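Local coordinates for EVE domain-containing protein (Pseudomonas syringae pv. tomato str. DC3000, PDB 2EVE) that is of unknown function but has an EVE domain of the PUA-like class and may bind nucleic acid, possibly with modified bases, at residues Ala85-Thr89 with Glu90-Trp94. Residues are numbered along the deposited sequence; the frame is centred on the assembly and turned at random.
Sequences AKATT and EKNPW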
loop_
_atom_site.group_PDB
_atom_site.type_symbol
_atom_site.label_atom_id
_atom_site.label_comp_id
_atom_site.label_asym_id
_atom_site.label_seq_id
_atom_site.Cartn_x
_atom_site.Cartn_y
_atom_site.Cartn_z
ATOM N N ALA A 85 16.912 -2.250 14.866
ATOM C CA ALA A 85 18.276 -2.365 15.377
ATOM C C ALA A 85 19.020 -3.598 14.879
ATOM O O ALA A 85 20.249 -3.632 14.892
ATOM C CB ALA A 85 18.258 -2.350 16.901
ATOM N N LYS A 86 18.277 -4.609 14.443
ATOM C CA LYS A 86 18.889 -5.833 13.946
ATOM C C LYS A 86 19.388 -5.687 12.511
ATOM O O LYS A 86 20.146 -6.525 12.022
ATOM C CB LYS A 86 17.898 -6.997 14.029
ATOM C CG LYS A 86 17.576 -7.445 15.449
ATOM C CD LYS A 86 16.660 -8.660 15.443
ATOM C CE LYS A 86 16.369 -9.150 16.854
ATOM N NZ LYS A 86 17.610 -9.561 17.571
ATOM N N ALA A 87 18.972 -4.620 11.838
ATOM C CA ALA A 87 19.387 -4.391 10.457
ATOM C C ALA A 87 20.724 -3.667 10.366
ATOM O O ALA A 87 21.063 -2.852 11.225
ATOM C CB ALA A 87 18.317 -3.593 9.718
ATOM N N THR A 88 21.483 -3.977 9.320
ATOM C CA THR A 88 22.775 -3.343 9.083
ATOM C C THR A 88 22.839 -2.939 7.615
ATOM O O THR A 88 22.042 -3.408 6.799
ATOM C CB THR A 88 23.956 -4.296 9.390
ATOM O OG1 THR A 88 23.984 -5.359 8.430
ATOM C CG2 THR A 88 23.818 -4.880 10.787
ATOM N N THR A 89 23.781 -2.065 7.283
ATOM C CA THR A 89 23.936 -1.602 5.910
ATOM C C THR A 89 24.195 -2.767 4.958
ATOM O O THR A 89 23.745 -2.751 3.812
ATOM C CB THR A 89 25.101 -0.599 5.793
ATOM O OG1 THR A 89 26.320 -1.230 6.206
ATOM C CG2 THR A 89 24.845 0.619 6.672
ATOM N N GLU A 90 24.912 -3.776 5.441
ATOM C CA GLU A 90 25.240 -4.947 4.635
ATOM C C GLU A 90 24.182 -6.039 4.753
ATOM O O GLU A 90 24.135 -6.964 3.941
ATOM C CB GLU A 90 26.604 -5.507 5.052
ATOM C CG GLU A 90 27.771 -4.551 4.825
ATOM C CD GLU A 90 29.096 -5.113 5.314
ATOM O OE1 GLU A 90 29.489 -6.207 4.852
ATOM O OE2 GLU A 90 29.747 -4.460 6.158
ATOM N N LYS A 91 23.334 -5.931 5.771
ATOM C CA LYS A 91 22.281 -6.913 5.990
ATOM C C LYS A 91 20.991 -6.234 6.426
ATOM O O LYS A 91 20.699 -6.135 7.619
ATOM C CB LYS A 91 22.712 -7.925 7.051
ATOM C CG LYS A 91 21.683 -9.009 7.321
ATOM C CD LYS A 91 21.401 -9.818 6.067
ATOM C CE LYS A 91 20.397 -10.923 6.342
ATOM N NZ LYS A 91 20.887 -11.859 7.396
ATOM N N ASN A 92 20.225 -5.769 5.446
ATOM C CA ASN A 92 18.960 -5.094 5.706
ATOM C C ASN A 92 17.834 -6.016 5.245
ATOM O O ASN A 92 17.691 -6.285 4.055
ATOM C CB ASN A 92 18.904 -3.784 4.930
ATOM C CG ASN A 92 17.757 -2.900 5.364
ATOM O OD1 ASN A 92 16.755 -3.377 5.899
ATOM N ND2 ASN A 92 17.890 -1.600 5.122
ATOM N N PRO A 93 17.016 -6.506 6.184
ATOM C CA PRO A 93 15.912 -7.407 5.831
ATOM C C PRO A 93 14.697 -6.736 5.198
ATOM O O PRO A 93 13.790 -7.423 4.730
ATOM C CB PRO A 93 15.551 -8.054 7.171
ATOM C CG PRO A 93 16.798 -7.860 8.020
ATOM C CD PRO A 93 17.206 -6.470 7.642
ATOM N N TRP A 94 14.684 -5.408 5.163
ATOM C CA TRP A 94 13.532 -4.689 4.635
ATOM C C TRP A 94 13.743 -3.928 3.337
ATOM O O TRP A 94 14.850 -3.484 3.029
ATOM C CB TRP A 94 13.006 -3.743 5.712
ATOM C CG TRP A 94 12.770 -4.454 7.002
ATOM C CD1 TRP A 94 13.435 -4.263 8.181
ATOM C CD2 TRP A 94 11.817 -5.493 7.240
ATOM N NE1 TRP A 94 12.953 -5.124 9.140
ATOM C CE2 TRP A 94 11.962 -5.893 8.587
ATOM C CE3 TRP A 94 10.858 -6.133 6.442
ATOM C CZ2 TRP A 94 11.176 -6.899 9.158
ATOM C CZ3 TRP A 94 10.075 -7.137 7.010
ATOM C CH2 TRP A 94 10.243 -7.511 8.357
HETATM O O HOH W 1 20.718 -8.185 10.058
#
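A tight beta turn of type I geometry, T88-T89-E90-K91, reverses the long loop between strands 58-71 and 95-110 and lets T88 and K91 meet through their backbones. The amide of T88 reaches K91 O at 2.9 Å in a nearly straight bond (171°), although the donor stands well above the carbonyl plane. In return K91 N is shared between two acceptors of T88, the carbonyl O and the hydroxyl OG1; both bonds are weak and bent. The hydroxyl gets there because chi1 of T88 (68°) leaves OG1 between its own N and carbonyl carbon, 2.8 Å from K91 N, where it also presses to 3.2 Å from K91 CB. K91 O takes a second, longer bond from a water that donates to K86 O as well, tying the two arms together. Beside the turn, A87 CB rests on P93 CD at 3.7 Å, and N92 OD1 accepts from W94 N (3.0 Å), an Asx turn, while N92 ND2 is held by D72 O. W94 stacks on Y32, joining this end of the loop to the body of the domain. A surface loop turn is thus fixed mostly by backbone polar groups, with one threonine hydroxyl supplementing a turn amide whose backbone bond alone is weak.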